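PDB 1RLI: putative NAD(P)H-dependent FMN-containing oxidoreductase YwqN from Bacillus subtilis, which probably acts as an FMN-containing oxidoreductase that takes electrons from NADPH. Local coordinates for residues K5-I9 against V27-E33; P57-Y62 against L92-W97; F150-V154 against A173-K179. All coordinates share one frame; numbering follows the deposited sequence.

Contact 1: K5-I9 against V27-E33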
loop_
_atom_site.group_PDB
_atom_site.type_symbol
_atom_site.label_atom_id
_atom_site.label_comp_id
_atom_site.label_asym_id
_atom_site.label_seq_id
_atom_site.Cartn_x
_atom_site.Cartn_y
_atom_site.Cartn_z
ATOM N N LYS D 5 -18.486 -18.470 -18.927
ATOM C CA LYS D 5 -17.069 -18.812 -18.595
ATOM C C LYS D 5 -16.375 -17.570 -18.043
ATOM O O LYS D 5 -15.984 -17.556 -16.883
ATOM C CB LYS D 5 -16.331 -19.302 -19.839
ATOM C CG LYS D 5 -15.333 -20.429 -19.568
ATOM C CD LYS D 5 -14.261 -20.024 -18.568
ATOM C CE LYS D 5 -13.295 -21.176 -18.299
ATOM N NZ LYS D 5 -12.263 -20.815 -17.288
ATOM N N ILE D 6 -16.228 -16.542 -18.877
ATOM C CA ILE D 6 -15.599 -15.275 -18.470
ATOM C C ILE D 6 -16.609 -14.119 -18.433
ATOM O O ILE D 6 -17.420 -13.966 -19.343
ATOM C CB ILE D 6 -14.498 -14.819 -19.460
ATOM C CG1 ILE D 6 -13.356 -15.828 -19.502
ATOM C CG2 ILE D 6 -13.961 -13.455 -19.044
ATOM C CD1 ILE D 6 -12.329 -15.510 -20.565
ATOM N N ALA D 7 -16.534 -13.286 -17.399
ATOM C CA ALA D 7 -17.412 -12.126 -17.311
ATOM C C ALA D 7 -16.550 -10.881 -17.173
ATOM O O ALA D 7 -15.530 -10.908 -16.484
ATOM C CB ALA D 7 -18.327 -12.235 -16.092
ATOM N N VAL D 8 -16.936 -9.820 -17.868
ATOM C CA VAL D 8 -16.245 -8.555 -17.738
ATOM C C VAL D 8 -17.268 -7.649 -17.087
ATOM O O VAL D 8 -18.351 -7.433 -17.638
ATOM C CB VAL D 8 -15.838 -7.941 -19.087
ATOM C CG1 VAL D 8 -15.306 -6.532 -18.848
ATOM C CG2 VAL D 8 -14.777 -8.778 -19.748
ATOM N N ILE D 9 -16.937 -7.154 -15.899
ATOM C CA ILE D 9 -17.822 -6.261 -15.150
ATOM C C ILE D 9 -17.261 -4.872 -15.371
ATOM O O ILE D 9 -16.247 -4.481 -14.775
ATOM C CB ILE D 9 -17.801 -6.619 -13.659
ATOM C CG1 ILE D 9 -18.288 -8.064 -13.492
ATOM C CG2 ILE D 9 -18.676 -5.653 -12.872
ATOM C CD1 ILE D 9 -18.032 -8.622 -12.149
ATOM N N VAL D 27 -10.167 -9.964 -23.293
ATOM C CA VAL D 27 -11.095 -11.054 -23.599
ATOM C C VAL D 27 -11.395 -11.252 -25.082
ATOM O O VAL D 27 -12.385 -11.909 -25.426
ATOM C CB VAL D 27 -12.460 -10.856 -22.889
ATOM C CG1 VAL D 27 -12.265 -10.775 -21.384
ATOM C CG2 VAL D 27 -13.138 -9.603 -23.412
ATOM N N GLN D 28 -10.562 -10.685 -25.951
ATOM C CA GLN D 28 -10.756 -10.806 -27.396
ATOM C C GLN D 28 -10.982 -12.258 -27.845
ATOM O O GLN D 28 -10.220 -13.157 -27.482
ATOM C CB GLN D 28 -9.541 -10.227 -28.121
ATOM C CG GLN D 28 -9.680 -10.181 -29.628
ATOM C CD GLN D 28 -8.476 -9.551 -30.298
ATOM O OE1 GLN D 28 -7.340 -9.999 -30.112
ATOM N NE2 GLN D 28 -8.717 -8.505 -31.082
ATOM N N GLY D 29 -12.043 -12.490 -28.615
ATOM C CA GLY D 29 -12.311 -13.833 -29.107
ATOM C C GLY D 29 -13.225 -14.696 -28.261
ATOM O O GLY D 29 -13.994 -15.503 -28.789
ATOM N N PHE D 30 -13.146 -14.540 -26.944
ATOM C CA PHE D 30 -13.992 -15.312 -26.040
ATOM C C PHE D 30 -15.453 -14.908 -26.130
ATOM O O PHE D 30 -15.778 -13.808 -26.558
ATOM C CB PHE D 30 -13.528 -15.130 -24.596
ATOM C CG PHE D 30 -12.302 -15.901 -24.258
ATOM C CD1 PHE D 30 -11.089 -15.254 -24.050
ATOM C CD2 PHE D 30 -12.362 -17.283 -24.116
ATOM C CE1 PHE D 30 -9.950 -15.978 -23.694
ATOM C CE2 PHE D 30 -11.229 -18.019 -23.763
ATOM C CZ PHE D 30 -10.018 -17.356 -23.549
ATOM N N ASP D 31 -16.342 -15.818 -25.754
ATOM C CA ASP D 31 -17.759 -15.494 -25.745
ATOM C C ASP D 31 -17.956 -15.076 -24.293
ATOM O O ASP D 31 -18.562 -15.798 -23.508
ATOM C CB ASP D 31 -18.618 -16.721 -26.070
ATOM C CG ASP D 31 -20.114 -16.414 -26.016
ATOM O OD1 ASP D 31 -20.478 -15.233 -26.202
ATOM O OD2 ASP D 31 -20.923 -17.344 -25.795
ATOM N N ALA D 32 -17.421 -13.910 -23.947
ATOM C CA ALA D 32 -17.485 -13.399 -22.579
ATOM C C ALA D 32 -18.769 -12.657 -22.214
ATOM O O ALA D 32 -19.338 -11.937 -23.028
ATOM C CB ALA D 32 -16.285 -12.496 -22.319
ATOM N N GLU D 33 -19.210 -12.848 -20.976
ATOM C CA GLU D 33 -20.404 -12.187 -20.460
ATOM C C GLU D 33 -20.005 -10.729 -20.226
ATOM O O GLU D 33 -19.154 -10.447 -19.383
ATOM C CB GLU D 33 -20.809 -12.839 -19.133
ATOM C CG GLU D 33 -22.214 -12.541 -18.690
ATOM C CD GLU D 33 -23.245 -13.067 -19.667
ATOM O OE1 GLU D 33 -23.343 -14.301 -19.840
ATOM O OE2 GLU D 33 -23.948 -12.235 -20.267
HETATM O O HOH W 1 -15.940 -16.692 -21.986
#

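Contact 2: P57-Y62 against L92-W97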
loop_
_atom_site.group_PDB
_atom_site.type_symbol
_atom_site.label_atom_id
_atom_site.label_comp_id
_atom_site.label_asym_id
_atom_site.label_seq_id
_atom_site.Cartn_x
_atom_site.Cartn_y
_atom_site.Cartn_z
ATOM N N PRO D 57 -25.490 5.751 -9.746
ATOM C CA PRO D 57 -25.611 4.361 -10.193
ATOM C C PRO D 57 -27.056 3.867 -10.123
ATOM O O PRO D 57 -27.828 4.266 -9.237
ATOM C CB PRO D 57 -24.719 3.596 -9.215
ATOM C CG PRO D 57 -23.665 4.630 -8.839
ATOM C CD PRO D 57 -24.500 5.878 -8.660
ATOM N N VAL D 58 -27.399 2.989 -11.059
ATOM C CA VAL D 58 -28.723 2.384 -11.132
ATOM C C VAL D 58 -28.506 0.897 -10.918
ATOM O O VAL D 58 -27.749 0.274 -11.662
ATOM C CB VAL D 58 -29.363 2.597 -12.524
ATOM C CG1 VAL D 58 -30.722 1.885 -12.591
ATOM C CG2 VAL D 58 -29.504 4.085 -12.804
ATOM N N GLN D 59 -29.174 0.328 -9.919
ATOM C CA GLN D 59 -28.997 -1.087 -9.620
ATOM C C GLN D 59 -30.274 -1.903 -9.721
ATOM O O GLN D 59 -30.432 -2.901 -9.033
ATOM C CB GLN D 59 -28.394 -1.253 -8.222
ATOM C CG GLN D 59 -27.024 -0.617 -8.043
ATOM C CD GLN D 59 -26.390 -1.054 -6.741
ATOM O OE1 GLN D 59 -27.073 -1.167 -5.733
ATOM N NE2 GLN D 59 -25.084 -1.294 -6.753
ATOM N N ASP D 60 -31.184 -1.489 -10.595
ATOM C CA ASP D 60 -32.430 -2.221 -10.759
ATOM C C ASP D 60 -32.168 -3.637 -11.245
ATOM O O ASP D 60 -32.924 -4.563 -10.916
ATOM C CB ASP D 60 -33.345 -1.499 -11.758
ATOM C CG ASP D 60 -33.845 -0.162 -11.235
ATOM O OD1 ASP D 60 -33.019 0.679 -10.824
ATOM O OD2 ASP D 60 -35.076 0.054 -11.237
ATOM N N ASP D 61 -31.090 -3.820 -12.006
ATOM C CA ASP D 61 -30.781 -5.139 -12.543
ATOM C C ASP D 61 -29.665 -5.885 -11.798
ATOM O O ASP D 61 -29.047 -6.807 -12.343
ATOM C CB ASP D 61 -30.447 -5.021 -14.036
ATOM C CG ASP D 61 -29.141 -4.281 -14.301
ATOM O OD1 ASP D 61 -28.762 -3.383 -13.507
ATOM O OD2 ASP D 61 -28.502 -4.598 -15.325
ATOM N N TYR D 62 -29.445 -5.508 -10.539
ATOM C CA TYR D 62 -28.398 -6.133 -9.722
ATOM C C TYR D 62 -28.533 -7.651 -9.597
ATOM O O TYR D 62 -27.548 -8.365 -9.766
ATOM C CB TYR D 62 -28.359 -5.469 -8.330
ATOM C CG TYR D 62 -27.336 -6.061 -7.382
ATOM C CD1 TYR D 62 -26.010 -5.639 -7.401
ATOM C CD2 TYR D 62 -27.703 -7.040 -6.467
ATOM C CE1 TYR D 62 -25.065 -6.177 -6.520
ATOM C CE2 TYR D 62 -26.757 -7.596 -5.581
ATOM C CZ TYR D 62 -25.442 -7.153 -5.617
ATOM O OH TYR D 62 -24.510 -7.692 -4.746
ATOM N N LEU D 92 -20.527 0.824 -5.495
ATOM C CA LEU D 92 -21.844 0.473 -4.961
ATOM C C LEU D 92 -22.179 -0.990 -5.262
ATOM O O LEU D 92 -22.876 -1.656 -4.475
ATOM C CB LEU D 92 -22.933 1.408 -5.528
ATOM C CG LEU D 92 -23.204 2.667 -4.683
ATOM C CD1 LEU D 92 -21.909 3.479 -4.490
ATOM C CD2 LEU D 92 -24.296 3.504 -5.352
ATOM N N PHE D 93 -21.675 -1.501 -6.391
ATOM C CA PHE D 93 -21.909 -2.902 -6.771
ATOM C C PHE D 93 -21.213 -3.834 -5.771
ATOM O O PHE D 93 -21.829 -4.740 -5.197
ATOM C CB PHE D 93 -21.350 -3.163 -8.171
ATOM C CG PHE D 93 -21.476 -4.595 -8.605
ATOM C CD1 PHE D 93 -22.725 -5.129 -8.935
ATOM C CD2 PHE D 93 -20.353 -5.414 -8.659
ATOM C CE1 PHE D 93 -22.849 -6.478 -9.320
ATOM C CE2 PHE D 93 -20.461 -6.765 -9.043
ATOM C CZ PHE D 93 -21.720 -7.293 -9.376
ATOM N N ILE D 94 -19.917 -3.614 -5.551
ATOM C CA ILE D 94 -19.194 -4.455 -4.600
ATOM C C ILE D 94 -19.742 -4.291 -3.162
ATOM O O ILE D 94 -19.875 -5.284 -2.436
ATOM C CB ILE D 94 -17.658 -4.152 -4.682
ATOM C CG1 ILE D 94 -17.142 -4.649 -6.044
ATOM C CG2 ILE D 94 -16.890 -4.838 -3.540
ATOM C CD1 ILE D 94 -15.681 -4.238 -6.366
ATOM N N ASP D 95 -20.089 -3.069 -2.755
ATOM C CA ASP D 95 -20.603 -2.870 -1.398
ATOM C C ASP D 95 -21.860 -3.729 -1.173
ATOM O O ASP D 95 -22.095 -4.206 -0.058
ATOM C CB ASP D 95 -20.989 -1.407 -1.126
ATOM C CG ASP D 95 -19.787 -0.501 -0.818
ATOM O OD1 ASP D 95 -18.650 -0.990 -0.679
ATOM O OD2 ASP D 95 -20.019 0.723 -0.708
ATOM N N ARG D 96 -22.670 -3.897 -2.221
ATOM C CA ARG D 96 -23.898 -4.690 -2.114
ATOM C C ARG D 96 -23.622 -6.189 -1.929
ATOM O O ARG D 96 -24.525 -6.965 -1.601
ATOM C CB ARG D 96 -24.819 -4.431 -3.322
ATOM C CG ARG D 96 -26.255 -4.968 -3.171
ATOM C CD ARG D 96 -27.180 -4.225 -4.142
ATOM N NE ARG D 96 -28.519 -4.804 -4.224
ATOM C CZ ARG D 96 -29.525 -4.229 -4.871
ATOM N NH1 ARG D 96 -29.325 -3.060 -5.476
ATOM N NH2 ARG D 96 -30.716 -4.833 -4.932
ATOM N N TRP D 97 -22.378 -6.632 -2.127
ATOM C CA TRP D 97 -22.082 -8.043 -1.871
ATOM C C TRP D 97 -22.395 -8.323 -0.395
ATOM O O TRP D 97 -22.651 -9.453 -0.013
ATOM C CB TRP D 97 -20.608 -8.371 -2.151
ATOM C CG TRP D 97 -20.268 -8.413 -3.615
ATOM C CD1 TRP D 97 -21.110 -8.165 -4.665
ATOM C CD2 TRP D 97 -18.979 -8.661 -4.183
ATOM N NE1 TRP D 97 -20.416 -8.237 -5.851
ATOM C CE2 TRP D 97 -19.106 -8.533 -5.583
ATOM C CE3 TRP D 97 -17.726 -8.967 -3.640
ATOM C CZ2 TRP D 97 -18.021 -8.697 -6.459
ATOM C CZ3 TRP D 97 -16.638 -9.130 -4.506
ATOM C CH2 TRP D 97 -16.798 -8.993 -5.908
HETATM O O HOH W 2 -32.107 -3.720 -7.164
#

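Contact 3: F150-V154 against A173-K179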
loop_
_atom_site.group_PDB
_atom_site.type_symbol
_atom_site.label_atom_id
_atom_site.label_comp_id
_atom_site.label_asym_id
_atom_site.label_seq_id
_atom_site.Cartn_x
_atom_site.Cartn_y
_atom_site.Cartn_z
ATOM N N PHE D 150 -6.654 -13.550 -6.873
ATOM C CA PHE D 150 -6.389 -12.318 -7.616
ATOM C C PHE D 150 -5.238 -12.680 -8.514
ATOM O O PHE D 150 -4.079 -12.643 -8.086
ATOM C CB PHE D 150 -5.989 -11.204 -6.633
ATOM C CG PHE D 150 -5.971 -9.824 -7.232
ATOM C CD1 PHE D 150 -6.352 -9.601 -8.553
ATOM C CD2 PHE D 150 -5.579 -8.741 -6.456
ATOM C CE1 PHE D 150 -6.333 -8.281 -9.094
ATOM C CE2 PHE D 150 -5.561 -7.446 -6.973
ATOM C CZ PHE D 150 -5.936 -7.212 -8.287
ATOM N N LYS D 151 -5.581 -13.027 -9.760
ATOM C CA LYS D 151 -4.638 -13.507 -10.768
ATOM C C LYS D 151 -3.811 -12.487 -11.538
ATOM O O LYS D 151 -2.731 -12.821 -12.024
ATOM C CB LYS D 151 -5.383 -14.379 -11.772
ATOM C CG LYS D 151 -6.028 -15.623 -11.161
ATOM C CD LYS D 151 -4.976 -16.578 -10.621
ATOM C CE LYS D 151 -5.593 -17.927 -10.247
ATOM N NZ LYS D 151 -4.611 -18.849 -9.608
ATOM N N GLY D 152 -4.295 -11.261 -11.679
ATOM C CA GLY D 152 -3.498 -10.283 -12.408
ATOM C C GLY D 152 -4.264 -8.998 -12.603
ATOM O O GLY D 152 -5.463 -8.961 -12.336
ATOM N N TYR D 153 -3.576 -7.947 -13.045
ATOM C CA TYR D 153 -4.233 -6.664 -13.292
ATOM C C TYR D 153 -3.429 -5.881 -14.299
ATOM O O TYR D 153 -2.302 -6.246 -14.646
ATOM C CB TYR D 153 -4.321 -5.832 -12.005
ATOM C CG TYR D 153 -2.961 -5.480 -11.441
ATOM C CD1 TYR D 153 -2.272 -4.330 -11.856
ATOM C CD2 TYR D 153 -2.333 -6.344 -10.538
ATOM C CE1 TYR D 153 -0.978 -4.065 -11.373
ATOM C CE2 TYR D 153 -1.058 -6.084 -10.058
ATOM C CZ TYR D 153 -0.392 -4.956 -10.476
ATOM O OH TYR D 153 0.879 -4.744 -9.966
ATOM N N VAL D 154 -4.028 -4.794 -14.762
ATOM C CA VAL D 154 -3.378 -3.879 -15.665
ATOM C C VAL D 154 -3.733 -2.453 -15.227
ATOM O O VAL D 154 -4.903 -2.151 -14.976
ATOM C CB VAL D 154 -3.853 -4.081 -17.142
ATOM C CG1 VAL D 154 -3.170 -3.041 -18.041
ATOM C CG2 VAL D 154 -3.526 -5.497 -17.612
ATOM N N ALA D 173 -0.182 -5.421 -22.117
ATOM C CA ALA D 173 -0.362 -6.025 -20.798
ATOM C C ALA D 173 -1.779 -6.606 -20.730
ATOM O O ALA D 173 -1.999 -7.683 -20.170
ATOM C CB ALA D 173 -0.183 -4.977 -19.721
ATOM N N ALA D 174 -2.740 -5.884 -21.288
ATOM C CA ALA D 174 -4.130 -6.356 -21.273
ATOM C C ALA D 174 -4.283 -7.594 -22.173
ATOM O O ALA D 174 -4.979 -8.547 -21.830
ATOM C CB ALA D 174 -5.075 -5.222 -21.728
ATOM N N SER D 175 -3.614 -7.587 -23.317
ATOM C CA SER D 175 -3.683 -8.731 -24.226
ATOM C C SER D 175 -3.112 -9.973 -23.577
ATOM O O SER D 175 -3.514 -11.089 -23.889
ATOM C CB SER D 175 -2.902 -8.455 -25.510
ATOM O OG SER D 175 -3.553 -7.470 -26.278
ATOM N N ARG D 176 -2.156 -9.782 -22.675
ATOM C CA ARG D 176 -1.541 -10.912 -22.004
ATOM C C ARG D 176 -2.071 -11.084 -20.595
ATOM O O ARG D 176 -1.469 -11.781 -19.787
ATOM C CB ARG D 176 -0.019 -10.719 -21.987
ATOM C CG ARG D 176 0.562 -10.560 -23.393
ATOM C CD ARG D 176 2.040 -10.214 -23.368
ATOM N NE ARG D 176 2.628 -10.294 -24.708
ATOM C CZ ARG D 176 2.332 -9.481 -25.716
ATOM N NH1 ARG D 176 1.451 -8.498 -25.557
ATOM N NH2 ARG D 176 2.913 -9.661 -26.897
ATOM N N LEU D 177 -3.209 -10.466 -20.303
ATOM C CA LEU D 177 -3.765 -10.526 -18.954
ATOM C C LEU D 177 -4.100 -11.915 -18.427
ATOM O O LEU D 177 -3.673 -12.289 -17.340
ATOM C CB LEU D 177 -5.025 -9.671 -18.863
ATOM C CG LEU D 177 -5.565 -9.508 -17.436
ATOM C CD1 LEU D 177 -4.507 -8.859 -16.529
ATOM C CD2 LEU D 177 -6.820 -8.661 -17.489
ATOM N N LEU D 178 -4.881 -12.670 -19.185
ATOM C CA LEU D 178 -5.285 -13.985 -18.722
ATOM C C LEU D 178 -4.129 -14.971 -18.654
ATOM O O LEU D 178 -3.487 -15.245 -19.666
ATOM C CB LEU D 178 -6.407 -14.531 -19.613
ATOM C CG LEU D 178 -7.753 -13.804 -19.500
ATOM C CD1 LEU D 178 -8.148 -13.689 -18.039
ATOM C CD2 LEU D 178 -7.653 -12.431 -20.103
ATOM N N LYS D 179 -3.867 -15.488 -17.452
ATOM C CA LYS D 179 -2.789 -16.455 -17.251
ATOM C C LYS D 179 -2.998 -17.672 -18.139
ATOM O O LYS D 179 -4.124 -17.985 -18.524
ATOM C CB LYS D 179 -2.711 -16.910 -15.784
ATOM C CG LYS D 179 -2.099 -15.882 -14.836
ATOM C CD LYS D 179 -1.709 -16.517 -13.505
ATOM C CE LYS D 179 -1.077 -15.496 -12.565
ATOM N NZ LYS D 179 -0.637 -16.100 -11.270
#

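Contact 1: K5-I9 against V27-E33
Ile6 of strand 6-10 packs on Val27 and Phe30, and Val8 on Val27, closing the beta-alpha-beta crossover that runs from this strand through helix 18-27 into the parallel strand 33-41. Val8 CG2 meets Val27 CG1 at 3.6 Å, and the same Val27 methyl lies 3.9 Å from Ile6 CG2, so one branch of Val27 is shared by both strand residues. Further out, Ile6 keeps its chain extended beyond CG1 (chi2 174°), which carries CD1 over the middle of the Phe30 ring. This CH-pi contact comes almost straight down on the face, with CD1 of Ile6 3.7 Å from the Phe30 ring centroid. Ala32 adds its methyl, CB 4.1 Å from Ile6 CB. The backbones join in parallel register at Ala7 and Glu33: Glu33 N donates to Ile6 O at 2.7 Å, and Val8 N to Glu33 O at 2.8 Å. Ala7 and Glu33 turn their side chains to the sheet face away from Val27, and the Glu33 carboxylate reaches a salt bridge with Arg68. The type II turn from Val27 to Phe30 lets the chain leave the helix and double back, with Gly29 at backbone angles that crowd any side chain. At the strand's start a water accepts from Ile6 N at 3.1 Å and gives a weak bond to Asp31 O.

Contact 2: P57-Y62 against L92-W97
The loop leading from strand 55-57 into helix 62-70 is held against helix 88-95 chiefly by Tyr62 and Gln59, which meet Arg96. The guanidinium lies flat on the Tyr62 ring, planes 17° apart, while Arg96 CD stands over the ring centre, 3.4 Å from the Tyr62 centroid. Arg96 CG is anti to the backbone N (chi1 -167°) and the chain runs extended to NE, which lays it over the ring. At the guanidinium edge, in its plane, Arg96 NH1 donates to Gln59 OE1 at 3.0 Å, arriving well above the carbonyl plane of the amide. The other end of the same amide, Gln59 NE2, donates to Leu92 O at 3.2 Å, on the face of that carbonyl opposite Arg96 N; Leu92 O thus serves both the helix and the loop. The contact so ties two helical units of the flavodoxin-like alpha/beta fold. Tyr62 CE1 and Phe93 CD1 approach to 3.5 Å, the rings oblique, and Phe93 continues into Ile65, Ile66 and Ile69 of helix 62-70. An alanine in place of Arg96 is likely to uncover one Tyr62 face and leave Gln59 OE1 without this donor, the amide freer to turn. A water bridges Arg96 NH2 and Gln59 O, and Tyr62 OH is hydrogen-bonded to Thr100. Pro57 CG packs on Leu92 CD2 at 3.7 Å, and Pro57 also on Leu92 of the second subunit.

Contact 3: F150-V154 against A173-K179
Val154 meets Ala173 and Leu177 in the compact half of this contact, where strand 149-157 lies against the end of helix 168-175 and the turn after it. The two Val154 methyls divide the work: CG1 sits 3.9 Å from Ala173 CB, while CG2 reaches Leu177 CD1 at 3.7 Å. Leu177 has CG anti to its amide nitrogen (chi1 -172°), which brings CD1 to the strand, where it also touches the backbone at Tyr153 N, 3.7 Å away. The same Leu177 methyl, CD1, lies 3.9 Å from Gly152 C. Leu177 also touches Ala26 of helix 18-27. The other half is looser and more exposed. The extended Lys179 chain runs across the strand, CE 3.2 Å from Lys151 O. Lys151 NZ and Lys179 NZ are 5.1 Å apart, like charges that are probably mildly unfavourable neighbours. Lys179 NZ has a weak, long ion pair with Glu157 of the third subunit, and Tyr153, pointing away, bonds through OH to Lys129 O of that subunit. An outer strand covered on one face by the C-terminal helix that follows it belongs to the flavodoxin-like alpha/beta sandwich.

Overall arrangement
Contacts 1 and 3 both reach the same sheet, with strand 6-10 in its interior and strand 149-157 at one border; their centres are about 13 Å apart and their nearest atoms about 5 Å. Helix 18-27 links them, since it leads into 27-33 and touches 173-179. Contact 2 lies toward the border formed by strand 55-57, its centre about 20 Å from that of contact 1; the centre of contact 3, about 25 Å away, lies on the other side of the chain's centre. Contact 2 faces the second subunit, contact 3 the third. Bound platinum lies about 5 Å from the Pro57 side chain, and Lys5 of contact 1 shares a platinum site with His73; no FMN is bound in this structure.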